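Local coordinates for protein superoxide dismutase (Acidilobus saccharovorans, PDB 4FFK) that catalyses the disproportionation of superoxide to dioxygen and hydrogen peroxide at a protein-bound iron ion, as iron superoxide dismutases do, at residues I90-T93 / L94-N98; F127-L130 / F131-A135; A147-P150 / V151-D154; R189-R192 / A193-V196; D207-A210 / R211-A215. All coordinates share one frame; numbering follows the deposited sequence.

Contact 1: I90-T93 / L94-N98. With FE (Fe (III) ion), chain B.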
loop_
_atom_site.group_PDB
_atom_site.type_symbol
_atom_site.label_atom_id
_atom_site.label_comp_id
_atom_site.label_asym_id
_atom_site.label_seq_id
_atom_site.Cartn_x
_atom_site.Cartn_y
_atom_site.Cartn_z
ATOM N N ILE A 90 16.635 4.254 -8.080
ATOM C CA ILE A 90 17.048 5.552 -7.708
ATOM C C ILE A 90 17.422 5.591 -6.251
ATOM O O ILE A 90 18.376 6.251 -5.866
ATOM C CB ILE A 90 16.018 6.650 -8.010
ATOM C CG1 ILE A 90 14.757 6.463 -7.129
ATOM C CG2 ILE A 90 15.827 6.814 -9.503
ATOM C CD1 ILE A 90 13.609 7.334 -7.568
ATOM N N LEU A 91 16.687 4.857 -5.429
ATOM C CA LEU A 91 16.984 4.874 -4.011
ATOM C C LEU A 91 18.267 4.119 -3.715
ATOM O O LEU A 91 19.027 4.515 -2.815
ATOM C CB LEU A 91 15.815 4.316 -3.198
ATOM C CG LEU A 91 14.635 5.289 -3.261
ATOM C CD1 LEU A 91 13.468 4.547 -2.542
ATOM C CD2 LEU A 91 15.004 6.605 -2.556
ATOM N N HIS A 92 18.545 3.044 -4.452
ATOM C CA HIS A 92 19.819 2.344 -4.202
ATOM C C HIS A 92 20.938 3.209 -4.654
ATOM O O HIS A 92 21.964 3.294 -3.961
ATOM C CB HIS A 92 19.886 0.997 -4.873
ATOM C CG HIS A 92 19.123 -0.023 -4.123
ATOM N ND1 HIS A 92 17.760 -0.185 -4.279
ATOM C CD2 HIS A 92 19.506 -0.883 -3.155
ATOM C CE1 HIS A 92 17.342 -1.107 -3.426
ATOM N NE2 HIS A 92 18.385 -1.559 -2.740
ATOM N N THR A 93 20.763 3.815 -5.817
ATOM C CA THR A 93 21.770 4.729 -6.321
ATOM C C THR A 93 22.147 5.802 -5.293
ATOM O O THR A 93 23.330 6.044 -5.055
ATOM C CB THR A 93 21.316 5.362 -7.587
ATOM O OG1 THR A 93 21.090 4.319 -8.534
ATOM C CG2 THR A 93 22.398 6.318 -8.080
ATOM N N LEU A 94 21.141 6.419 -4.692
ATOM C CA LEU A 94 21.331 7.371 -3.586
ATOM C C LEU A 94 22.030 6.711 -2.425
ATOM O O LEU A 94 23.072 7.207 -1.905
ATOM C CB LEU A 94 19.972 7.896 -3.130
ATOM C CG LEU A 94 19.957 8.921 -2.010
ATOM C CD1 LEU A 94 20.832 10.110 -2.406
ATOM C CD2 LEU A 94 18.511 9.374 -1.786
ATOM N N TYR A 95 21.467 5.608 -1.978
ATOM C CA TYR A 95 22.035 4.871 -0.868
ATOM C C TYR A 95 23.557 4.663 -1.005
ATOM O O TYR A 95 24.277 4.956 -0.070
ATOM C CB TYR A 95 21.364 3.531 -0.832
ATOM C CG TYR A 95 21.788 2.599 0.241
ATOM C CD1 TYR A 95 22.276 1.345 -0.084
ATOM C CD2 TYR A 95 21.555 2.912 1.599
ATOM C CE1 TYR A 95 22.603 0.456 0.871
ATOM C CE2 TYR A 95 21.841 1.994 2.565
ATOM C CZ TYR A 95 22.412 0.793 2.193
ATOM O OH TYR A 95 22.714 -0.112 3.134
ATOM N N TRP A 96 24.015 4.144 -2.139
ATOM C CA TRP A 96 25.485 3.925 -2.284
ATOM C C TRP A 96 26.257 5.202 -2.205
ATOM O O TRP A 96 27.360 5.210 -1.625
ATOM C CB TRP A 96 25.820 3.269 -3.605
ATOM C CG TRP A 96 24.977 2.113 -3.949
ATOM C CD1 TRP A 96 24.259 1.950 -5.095
ATOM C CD2 TRP A 96 24.800 0.933 -3.187
ATOM N NE1 TRP A 96 23.676 0.730 -5.109
ATOM C CE2 TRP A 96 23.946 0.083 -3.943
ATOM C CE3 TRP A 96 25.235 0.508 -1.931
ATOM C CZ2 TRP A 96 23.537 -1.160 -3.477
ATOM C CZ3 TRP A 96 24.840 -0.747 -1.478
ATOM C CH2 TRP A 96 23.988 -1.553 -2.258
ATOM N N LEU A 97 25.725 6.247 -2.829
ATOM C CA LEU A 97 26.392 7.561 -2.921
ATOM C C LEU A 97 26.493 8.205 -1.551
ATOM O O LEU A 97 27.451 8.968 -1.237
ATOM C CB LEU A 97 25.663 8.475 -3.900
ATOM C CG LEU A 97 25.793 8.075 -5.380
ATOM C CD1 LEU A 97 24.803 8.927 -6.189
ATOM C CD2 LEU A 97 27.291 8.268 -5.914
ATOM N N ASN A 98 25.541 7.880 -0.705
ATOM C CA ASN A 98 25.468 8.444 0.604
ATOM C C ASN A 98 26.466 7.828 1.597
ATOM O O ASN A 98 26.501 8.233 2.726
ATOM C CB ASN A 98 24.090 8.163 1.206
ATOM C CG ASN A 98 22.975 9.012 0.613
ATOM O OD1 ASN A 98 21.806 8.606 0.677
ATOM N ND2 ASN A 98 23.300 10.207 0.095
HETATM FE FE FE B . 18.194 -2.571 -0.961
HETATM O O HOH W 1 16.181 -2.186 -0.884
#
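His92 and Trp96 stand side by side one helical turn apart, pointing the same way, with Trp96 NE1 3.8 Å from His92 CB and Trp96 CZ2 near the edge of the imidazole. Both histidine nitrogens are used: NE2 binds the iron(III) ion at 2.1 Å, and ND1 is hydrogen-bonded to the carbonyl oxygen of Gly88 one turn back, which fixes the rotation of the ring. His43, Asp178, His182 and a water, whose O lies 2.0 Å from the iron, complete the site. This is the C-terminal part of helix 75-97 in the alpha-hairpin domain of the iron/manganese superoxide dismutase fold, where two long helices supply metal ligands. The backbone is paired i to i+4: Leu94 N reaches Ile90 O at 3.0 Å, Tyr95 N reaches Leu91 O at 2.8 Å, and Leu97 N makes a longer bond of 3.3 Å to Thr93 O. Trp96 NE1 is satisfied by His48 ND1, and Tyr95 OH by Tyr195 OH. Asn98 OD1 accepts from Ala176 N, and its ND2 is bonded to Leu174 O. Thr93, with OG1 beside its own backbone N (chi1 -60°), returns that hydroxyl to the carbonyl oxygen of His89 and places CG2 alongside Leu97, 4.0 Å from its CD1. Thr93 and Leu97 both pack on Ile222 of the second subunit.

Contact 2: F127-L130 / F131-A135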
loop_
_atom_site.group_PDB
_atom_site.type_symbol
_atom_site.label_atom_id
_atom_site.label_comp_id
_atom_site.label_asym_id
_atom_site.label_seq_id
_atom_site.Cartn_x
_atom_site.Cartn_y
_atom_site.Cartn_z
ATOM N N PHE A 127 18.090 14.889 15.421
ATOM C CA PHE A 127 17.845 14.401 14.062
ATOM C C PHE A 127 18.235 12.932 13.985
ATOM O O PHE A 127 17.431 12.072 13.600
ATOM C CB PHE A 127 18.645 15.153 13.060
ATOM C CG PHE A 127 18.789 14.421 11.749
ATOM C CD1 PHE A 127 17.684 14.278 10.880
ATOM C CD2 PHE A 127 19.993 13.810 11.410
ATOM C CE1 PHE A 127 17.843 13.585 9.657
ATOM C CE2 PHE A 127 20.164 13.146 10.206
ATOM C CZ PHE A 127 19.053 13.013 9.323
ATOM N N LYS A 128 19.468 12.644 14.370
ATOM C CA LYS A 128 19.950 11.259 14.365
ATOM C C LYS A 128 19.000 10.282 15.065
ATOM O O LYS A 128 18.721 9.146 14.576
ATOM C CB LYS A 128 21.366 11.188 14.941
ATOM C CG LYS A 128 21.834 9.768 15.082
ATOM C CD LYS A 128 23.265 9.712 15.576
ATOM C CE LYS A 128 23.666 8.256 15.867
ATOM N NZ LYS A 128 25.154 8.148 15.793
ATOM N N LYS A 129 18.517 10.673 16.230
ATOM C CA LYS A 129 17.553 9.874 16.930
ATOM C C LYS A 129 16.258 9.697 16.177
ATOM O O LYS A 129 15.703 8.614 16.138
ATOM C CB LYS A 129 17.239 10.527 18.243
ATOM C CG LYS A 129 16.045 9.979 18.996
ATOM C CD LYS A 129 16.324 8.639 19.529
ATOM C CE LYS A 129 15.101 8.151 20.298
ATOM N NZ LYS A 129 14.959 6.667 20.087
ATOM N N LEU A 130 15.744 10.772 15.613
ATOM C CA LEU A 130 14.443 10.648 14.973
ATOM C C LEU A 130 14.657 9.901 13.660
ATOM O O LEU A 130 13.865 9.059 13.318
ATOM C CB LEU A 130 13.870 12.010 14.671
ATOM C CG LEU A 130 12.501 12.148 13.992
ATOM C CD1 LEU A 130 11.399 11.462 14.799
ATOM C CD2 LEU A 130 12.196 13.659 13.766
ATOM N N PHE A 131 15.710 10.237 12.946
ATOM C CA PHE A 131 15.969 9.561 11.677
ATOM C C PHE A 131 16.212 8.063 11.871
ATOM O O PHE A 131 15.645 7.217 11.144
ATOM C CB PHE A 131 17.138 10.167 10.982
ATOM C CG PHE A 131 17.285 9.692 9.558
ATOM C CD1 PHE A 131 18.144 8.678 9.233
ATOM C CD2 PHE A 131 16.461 10.222 8.554
ATOM C CE1 PHE A 131 18.259 8.250 7.868
ATOM C CE2 PHE A 131 16.584 9.760 7.217
ATOM C CZ PHE A 131 17.493 8.812 6.911
ATOM N N GLY A 132 17.055 7.723 12.849
ATOM C CA GLY A 132 17.238 6.331 13.242
ATOM C C GLY A 132 15.960 5.636 13.581
ATOM O O GLY A 132 15.717 4.480 13.172
ATOM N N ASP A 133 15.092 6.296 14.344
ATOM C CA ASP A 133 13.846 5.683 14.674
ATOM C C ASP A 133 12.952 5.529 13.441
ATOM O O ASP A 133 12.243 4.522 13.327
ATOM C CB ASP A 133 13.089 6.473 15.709
ATOM C CG ASP A 133 13.683 6.341 17.112
ATOM O OD1 ASP A 133 14.616 5.524 17.307
ATOM O OD2 ASP A 133 13.153 7.039 18.014
ATOM N N ALA A 134 13.032 6.476 12.512
ATOM C CA ALA A 134 12.196 6.420 11.287
ATOM C C ALA A 134 12.654 5.186 10.502
ATOM O O ALA A 134 11.810 4.429 9.996
ATOM C CB ALA A 134 12.371 7.707 10.419
ATOM N N ALA A 135 13.953 4.953 10.461
ATOM C CA ALA A 135 14.499 3.795 9.695
ATOM C C ALA A 135 14.124 2.505 10.404
ATOM O O ALA A 135 13.731 1.507 9.791
ATOM C CB ALA A 135 15.983 3.929 9.579
#
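Phe127 and Phe131, one turn apart, lie side by side and point the same way, but their rings are neither stacked nor edge-to-face: the planes meet at 31° with centroids 5.3 Å apart. The firmer contact is CH-pi: Phe131 CB sits over one face of the Phe127 ring, 4.0 Å from its centroid and displaced toward its CE1-CZ side. With chi1 at -169° the Phe131 ring swings clear of the backbone N and lies beside the Phe127 ring, CG 3.8 Å from Phe127 CZ. The pair belongs to the buried side of the amphipathic helix 124-136 of the C-terminal domain, where both rings rest on Leu146 and Ile157 of the antiparallel sheet. On another side of the helix Lys129 crosses Asp133 at a slant, its chain bent at chi2 (70°) and again near the amine. NZ takes the syn lone pair of Asp133 OD2 at 2.8 Å, with a weak second bond to Asp133 OD1 at 3.0 Å, making a salt bridge next to the second subunit, whose Tyr65 packs on Lys129 and whose Val75 packs on Asp133. Beneath runs the helical backbone, with Phe131 N bonded to Phe127 O at 2.6 Å.

Contact 3: A147-P150 / V151-D154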
loop_
_atom_site.group_PDB
_atom_site.type_symbol
_atom_site.label_atom_id
_atom_site.label_comp_id
_atom_site.label_asym_id
_atom_site.label_seq_id
_atom_site.Cartn_x
_atom_site.Cartn_y
_atom_site.Cartn_z
ATOM N N ALA A 147 14.918 14.377 3.368
ATOM C CA ALA A 147 14.606 15.042 2.133
ATOM C C ALA A 147 14.533 16.546 2.324
ATOM O O ALA A 147 14.281 17.058 3.424
ATOM C CB ALA A 147 13.277 14.546 1.594
ATOM N N TYR A 148 14.718 17.210 1.210
ATOM C CA TYR A 148 14.532 18.649 1.127
ATOM C C TYR A 148 13.136 18.905 0.552
ATOM O O TYR A 148 12.815 18.341 -0.504
ATOM C CB TYR A 148 15.597 19.208 0.193
ATOM C CG TYR A 148 15.374 20.699 -0.076
ATOM C CD1 TYR A 148 15.561 21.638 0.945
ATOM C CD2 TYR A 148 14.978 21.156 -1.356
ATOM C CE1 TYR A 148 15.350 23.004 0.710
ATOM C CE2 TYR A 148 14.778 22.515 -1.598
ATOM C CZ TYR A 148 14.976 23.423 -0.557
ATOM O OH TYR A 148 14.769 24.776 -0.761
ATOM N N ASP A 149 12.338 19.733 1.220
ATOM C CA ASP A 149 11.023 20.097 0.719
ATOM C C ASP A 149 11.110 21.430 -0.054
ATOM O O ASP A 149 11.213 22.462 0.568
ATOM C CB ASP A 149 10.051 20.280 1.855
ATOM C CG ASP A 149 8.735 20.848 1.387
ATOM O OD1 ASP A 149 8.457 20.755 0.140
ATOM O OD2 ASP A 149 7.983 21.314 2.254
ATOM N N PRO A 150 11.098 21.387 -1.387
ATOM C CA PRO A 150 11.205 22.652 -2.164
ATOM C C PRO A 150 10.126 23.668 -1.844
ATOM O O PRO A 150 10.328 24.877 -2.094
ATOM C CB PRO A 150 11.084 22.200 -3.619
ATOM C CG PRO A 150 11.275 20.716 -3.579
ATOM C CD PRO A 150 10.798 20.249 -2.261
ATOM N N VAL A 151 8.984 23.228 -1.332
ATOM C CA VAL A 151 7.893 24.138 -1.085
ATOM C C VAL A 151 8.271 25.055 0.041
ATOM O O VAL A 151 7.920 26.239 0.030
ATOM C CB VAL A 151 6.606 23.389 -0.666
ATOM C CG1 VAL A 151 5.575 24.350 -0.129
ATOM C CG2 VAL A 151 6.055 22.532 -1.849
ATOM N N THR A 152 8.955 24.518 1.045
ATOM C CA THR A 152 9.124 25.270 2.267
ATOM C C THR A 152 10.565 25.632 2.496
ATOM O O THR A 152 10.863 26.560 3.249
ATOM C CB THR A 152 8.573 24.541 3.502
ATOM O OG1 THR A 152 9.205 23.266 3.623
ATOM C CG2 THR A 152 7.069 24.392 3.440
ATOM N N GLY A 153 11.441 24.881 1.867
ATOM C CA GLY A 153 12.841 24.869 2.226
ATOM C C GLY A 153 13.167 24.046 3.471
ATOM O O GLY A 153 14.328 23.974 3.835
ATOM N N ASP A 154 12.166 23.420 4.103
ATOM C CA ASP A 154 12.381 22.565 5.299
ATOM C C ASP A 154 12.987 21.212 4.889
ATOM O O ASP A 154 12.717 20.709 3.800
ATOM C CB ASP A 154 11.075 22.308 6.063
ATOM C CG ASP A 154 10.650 23.466 6.993
ATOM O OD1 ASP A 154 11.173 24.593 6.844
ATOM O OD2 ASP A 154 9.820 23.264 7.895
#
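Asp149 grips Val151 and Thr152 with its carboxylate, which is met from above its plane at both oxygens: Val151 N donates to Asp149 OD1 at 2.9 Å, and Thr152 OG1 gives its proton to Asp149 OD2 at 2.7 Å. The carbonyl oxygen of Asp149 is shared by two donors, Gly153 N at 2.8 Å, almost in line with the C=O bond, and Thr152 N at 3.1 Å, from above the carbonyl plane. Asp149 N closes the loop on Asp154 O, also at 2.8 Å. These bonds shape the hairpin connection between antiparallel strands 142-148 and 155-161 of the C-terminal domain. With chi1 at 57°, Thr152 OG1 sits over its own backbone and faces Asp149; it also accepts from Asp154 N at 3.0 Å, an ST turn. Gly153 adopts a positive phi of 78°, which lets the chain reverse, and its CA lies 3.5 Å from Tyr148 CE1. Further out, the second subunit steadies the aspartate: its Tyr19 OH bonds Asp149 OD2 and its Tyr86 OH bonds Asp149 OD1. Asp154 OD2 is bound by the backbone N of Lys17 of the second subunit and pairs with Arg156 of its own chain.

Contact 4: R189-R192 / A193-V196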
loop_
_atom_site.group_PDB
_atom_site.type_symbol
_atom_site.label_atom_id
_atom_site.label_comp_id
_atom_site.label_asym_id
_atom_site.label_seq_id
_atom_site.Cartn_x
_atom_site.Cartn_y
_atom_site.Cartn_z
ATOM N N ARG A 189 21.712 -9.978 10.609
ATOM C CA ARG A 189 20.525 -10.772 10.691
ATOM C C ARG A 189 19.309 -9.832 10.925
ATOM O O ARG A 189 19.218 -8.791 10.265
ATOM C CB ARG A 189 20.650 -11.851 11.774
ATOM C CG ARG A 189 21.755 -12.828 11.387
ATOM C CD ARG A 189 21.236 -13.703 10.230
ATOM N NE ARG A 189 22.128 -14.830 9.942
ATOM C CZ ARG A 189 23.150 -14.741 9.112
ATOM N NH1 ARG A 189 23.415 -13.585 8.487
ATOM N NH2 ARG A 189 23.935 -15.807 8.916
ATOM N N ASN A 190 18.451 -10.183 11.866
ATOM C CA ASN A 190 17.229 -9.382 12.134
ATOM C C ASN A 190 17.476 -8.024 12.792
ATOM O O ASN A 190 16.535 -7.250 12.988
ATOM C CB ASN A 190 16.283 -10.183 12.963
ATOM C CG ASN A 190 16.778 -10.336 14.338
ATOM O OD1 ASN A 190 17.898 -10.858 14.540
ATOM N ND2 ASN A 190 16.008 -9.818 15.309
ATOM N N ASP A 191 18.714 -7.757 13.182
ATOM C CA ASP A 191 19.023 -6.568 13.999
ATOM C C ASP A 191 19.177 -5.307 13.185
ATOM O O ASP A 191 20.276 -4.732 12.981
ATOM C CB ASP A 191 20.288 -6.793 14.838
ATOM C CG ASP A 191 20.351 -5.861 16.016
ATOM O OD1 ASP A 191 19.579 -4.852 16.048
ATOM O OD2 ASP A 191 21.202 -6.135 16.903
ATOM N N ARG A 192 18.029 -4.905 12.612
ATOM C CA ARG A 192 17.998 -3.709 11.844
ATOM C C ARG A 192 18.531 -2.524 12.620
ATOM O O ARG A 192 19.166 -1.634 12.056
ATOM C CB ARG A 192 16.533 -3.418 11.469
ATOM C CG ARG A 192 16.427 -2.192 10.604
ATOM C CD ARG A 192 14.980 -1.849 10.457
ATOM N NE ARG A 192 14.353 -2.782 9.508
ATOM C CZ ARG A 192 13.073 -2.685 9.129
ATOM N NH1 ARG A 192 12.315 -1.718 9.605
ATOM N NH2 ARG A 192 12.595 -3.547 8.253
ATOM N N ALA A 193 18.188 -2.502 13.899
ATOM C CA ALA A 193 18.530 -1.345 14.726
ATOM C C ALA A 193 20.059 -1.173 14.780
ATOM O O ALA A 193 20.579 -0.038 14.720
ATOM C CB ALA A 193 17.931 -1.461 16.076
ATOM N N LYS A 194 20.783 -2.290 14.909
ATOM C CA LYS A 194 22.200 -2.241 15.113
ATOM C C LYS A 194 22.810 -1.874 13.772
ATOM O O LYS A 194 23.736 -1.101 13.684
ATOM C CB LYS A 194 22.715 -3.609 15.579
ATOM C CG LYS A 194 24.227 -3.646 15.610
ATOM C CD LYS A 194 24.670 -5.011 16.120
ATOM C CE LYS A 194 26.151 -5.196 15.827
ATOM N NZ LYS A 194 26.709 -6.418 16.565
ATOM N N TYR A 195 22.199 -2.360 12.684
ATOM C CA TYR A 195 22.589 -1.837 11.377
ATOM C C TYR A 195 22.421 -0.333 11.171
ATOM O O TYR A 195 23.363 0.367 10.738
ATOM C CB TYR A 195 21.846 -2.644 10.311
ATOM C CG TYR A 195 21.696 -1.972 8.994
ATOM C CD1 TYR A 195 22.763 -1.862 8.097
ATOM C CD2 TYR A 195 20.443 -1.469 8.617
ATOM C CE1 TYR A 195 22.596 -1.283 6.871
ATOM C CE2 TYR A 195 20.288 -0.841 7.399
ATOM C CZ TYR A 195 21.318 -0.754 6.538
ATOM O OH TYR A 195 21.102 -0.156 5.327
ATOM N N VAL A 196 21.237 0.181 11.471
ATOM C CA VAL A 196 20.991 1.601 11.253
ATOM C C VAL A 196 21.978 2.428 12.130
ATOM O O VAL A 196 22.574 3.397 11.679
ATOM C CB VAL A 196 19.552 1.898 11.638
ATOM C CG1 VAL A 196 19.344 3.394 11.646
ATOM C CG2 VAL A 196 18.624 1.171 10.565
#
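This is a helix N-cap in the C-terminal domain: the short loop after helix 185-188 turns into helix 192-199, with Asp191 at the cap and Lys194 three residues on. Asp191 OD1 accepts from Lys194 N at 3.1 Å, the amide approaching from well above the carboxylate plane; the same N-H makes a weak bond to Asp191 O. A chi1 of -159° turns the carboxylate away from the backbone N and over the first turn, where OD1 meets Lys194 N. The side chains cross nearly at a right angle, bringing Asp191 OD2 within 3.2 Å of Lys194 CB; the lysine runs on extended, leaving its NZ 5.5 Å from Asp191 OD2, too far for direct contact. Asp191 is also the centre of an inverse gamma turn, in which Arg192 N bonds Asn190 O at 2.8 Å. The first helical bonds follow, Tyr195 N to Asp191 O at 3.1 Å and Val196 N to Arg192 O at 2.8 Å. Arg192 CG and Val196 CG2 pack side by side at 4.0 Å, while the guanidinium of Arg192 holds the carbonyl oxygens of Val138, Gly140 and Lys136 and the hydroxyl of Tyr184. Tyr195 OH is hydrogen-bonded to Asp178 O, tying the helix to a residue that binds the iron. The carboxylate thus caps an amide of the opening turn, and its negative charge at a helix N-terminus probably suits the helix dipole.

Contact 5: D207-A210 / R211-A215; sequences DVEA and RYQKA
Asp207 OD2 is gripped by two groups, Arg211 NH1 at 2.8 Å and the amide ND2 of Asn98, next to helix 75-97. Arg211 reaches back one turn and holds the carboxylate end-on with two nitrogens: NH1 bonds OD2 almost straight (172°) and within the guanidinium plane, on the syn side but tilted out of the carboxylate plane, while NH2 bonds Asp207 OD1 at 2.8 Å on its syn lone pair, with the oxygen tilted out of the guanidinium plane. The two flat groups are twisted against each other, their planes 49° apart. A bend at chi3 (-57°) turns the arginine tip back to Asp207, and Arg211 NE goes on to the carbonyl oxygen of Leu221 of the second subunit. Around the helix, Glu209 OE2 accepts from Gln213 NE2 at 2.7 Å, a nearly straight bond in the amide plane, on the syn side but likewise out of the plane of the carboxylate. Glu209 OE1 lies at the edge of the Tyr212 ring, 3.9 Å from its CD1, and also accepts from the backbone N of Ile113, at the start of helix 111-121. Asp207-Arg211 and Glu209-Gln213 are both i to i+4 pairs on helix 205-216, whose backbone bonds include Tyr212 N to Val208 O at 2.7 Å and Lys214 N to Ala210 O at 3.1 Å. The Tyr212 ring packs instead on helix 111-121 and on Leu174. Because Arg211 is buried, the paired charge of Asp207 probably offsets the cost of enclosing its guanidinium, and the two residues also reach Asn98 and, through Arg211 NE, the second subunit.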
loop_
_atom_site.group_PDB
_atom_site.type_symbol
_atom_site.label_atom_id
_atom_site.label_comp_id
_atom_site.label_asym_id
_atom_site.label_seq_id
_atom_site.Cartn_x
_atom_site.Cartn_y
_atom_site.Cartn_z
ATOM N N ASP A 207 28.732 14.179 0.149
ATOM C CA ASP A 207 27.775 13.751 -0.852
ATOM C C ASP A 207 26.401 14.373 -0.552
ATOM O O ASP A 207 25.805 14.966 -1.443
ATOM C CB ASP A 207 27.643 12.249 -0.880
ATOM C CG ASP A 207 26.431 11.821 -1.669
ATOM O OD1 ASP A 207 26.468 11.887 -2.897
ATOM O OD2 ASP A 207 25.414 11.522 -1.031
ATOM N N VAL A 208 25.932 14.227 0.682
ATOM C CA VAL A 208 24.637 14.759 1.134
ATOM C C VAL A 208 24.597 16.294 0.997
ATOM O O VAL A 208 23.716 16.887 0.366
ATOM C CB VAL A 208 24.319 14.371 2.599
ATOM C CG1 VAL A 208 23.032 14.983 3.070
ATOM C CG2 VAL A 208 24.241 12.866 2.770
ATOM N N GLU A 209 25.618 16.934 1.557
ATOM C CA GLU A 209 25.817 18.358 1.318
ATOM C C GLU A 209 25.693 18.752 -0.139
ATOM O O GLU A 209 24.960 19.688 -0.462
ATOM C CB GLU A 209 27.214 18.769 1.852
ATOM C CG GLU A 209 27.545 20.257 1.594
ATOM C CD GLU A 209 26.570 21.258 2.228
ATOM O OE1 GLU A 209 25.734 20.917 3.099
ATOM O OE2 GLU A 209 26.658 22.441 1.842
ATOM N N ALA A 210 26.397 18.060 -1.023
ATOM C CA ALA A 210 26.419 18.427 -2.443
ATOM C C ALA A 210 25.009 18.281 -3.010
ATOM O O ALA A 210 24.551 19.098 -3.812
ATOM C CB ALA A 210 27.382 17.557 -3.234
ATOM N N ARG A 211 24.321 17.223 -2.579
ATOM C CA ARG A 211 22.951 17.012 -3.060
ATOM C C ARG A 211 22.045 18.108 -2.528
ATOM O O ARG A 211 21.212 18.631 -3.234
ATOM C CB ARG A 211 22.434 15.644 -2.633
ATOM C CG ARG A 211 21.094 15.271 -3.316
ATOM C CD ARG A 211 20.857 13.734 -3.390
ATOM N NE ARG A 211 21.934 13.010 -4.086
ATOM C CZ ARG A 211 22.988 12.464 -3.453
ATOM N NH1 ARG A 211 23.100 12.561 -2.125
ATOM N NH2 ARG A 211 23.915 11.838 -4.139
ATOM N N TYR A 212 22.234 18.465 -1.277
ATOM C CA TYR A 212 21.441 19.472 -0.662
ATOM C C TYR A 212 21.679 20.823 -1.335
ATOM O O TYR A 212 20.735 21.573 -1.538
ATOM C CB TYR A 212 21.767 19.519 0.806
ATOM C CG TYR A 212 21.146 20.629 1.564
ATOM C CD1 TYR A 212 21.929 21.508 2.291
ATOM C CD2 TYR A 212 19.770 20.810 1.584
ATOM C CE1 TYR A 212 21.351 22.532 3.016
ATOM C CE2 TYR A 212 19.194 21.799 2.289
ATOM C CZ TYR A 212 19.994 22.672 3.005
ATOM O OH TYR A 212 19.400 23.654 3.704
ATOM N N GLN A 213 22.939 21.102 -1.702
ATOM C CA GLN A 213 23.228 22.335 -2.452
ATOM C C GLN A 213 22.451 22.365 -3.760
ATOM O O GLN A 213 21.803 23.375 -4.038
ATOM C CB GLN A 213 24.735 22.545 -2.689
ATOM C CG GLN A 213 25.493 22.864 -1.405
ATOM C CD GLN A 213 25.099 24.197 -0.791
ATOM O OE1 GLN A 213 24.562 25.072 -1.458
ATOM N NE2 GLN A 213 25.358 24.351 0.499
ATOM N N LYS A 214 22.535 21.276 -4.532
ATOM C CA LYS A 214 21.741 21.087 -5.759
ATOM C C LYS A 214 20.253 21.267 -5.502
ATOM O O LYS A 214 19.570 21.944 -6.275
ATOM C CB LYS A 214 21.955 19.711 -6.378
ATOM C CG LYS A 214 23.066 19.586 -7.380
ATOM C CD LYS A 214 24.229 18.830 -6.782
ATOM C CE LYS A 214 24.371 17.436 -7.352
ATOM N NZ LYS A 214 25.022 17.509 -8.673
ATOM N N ALA A 215 19.746 20.656 -4.431
ATOM C CA ALA A 215 18.319 20.784 -4.068
ATOM C C ALA A 215 17.919 22.229 -3.812
ATOM O O ALA A 215 16.874 22.690 -4.282
ATOM C CB ALA A 215 17.973 19.927 -2.855
#

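In the fold
Contact 1 lies deepest, about 5 Å from the chain centre (centre to centre), and holds a metal ligand; contacts 2 to 5 sit 14 to 18 Å out. Contacts 1, 2 and 5 are successive turns within helices, but contact 1 gives one histidine to the iron, contact 2 divides an aromatic pair from a surface salt bridge, and contact 5 pairs a buried arginine with a partly exposed aspartate. Contact 3 shapes a chain reversal and contact 4 a helix start, each through an aspartate accepting from backbone amides. Contact 5 touches contact 1 (Asn98 with Asp207) and contact 3 (Tyr148). The Tyr95-Tyr195 hydroxyls join contacts 1 and 4; Val196 packs contact 4 on contact 2.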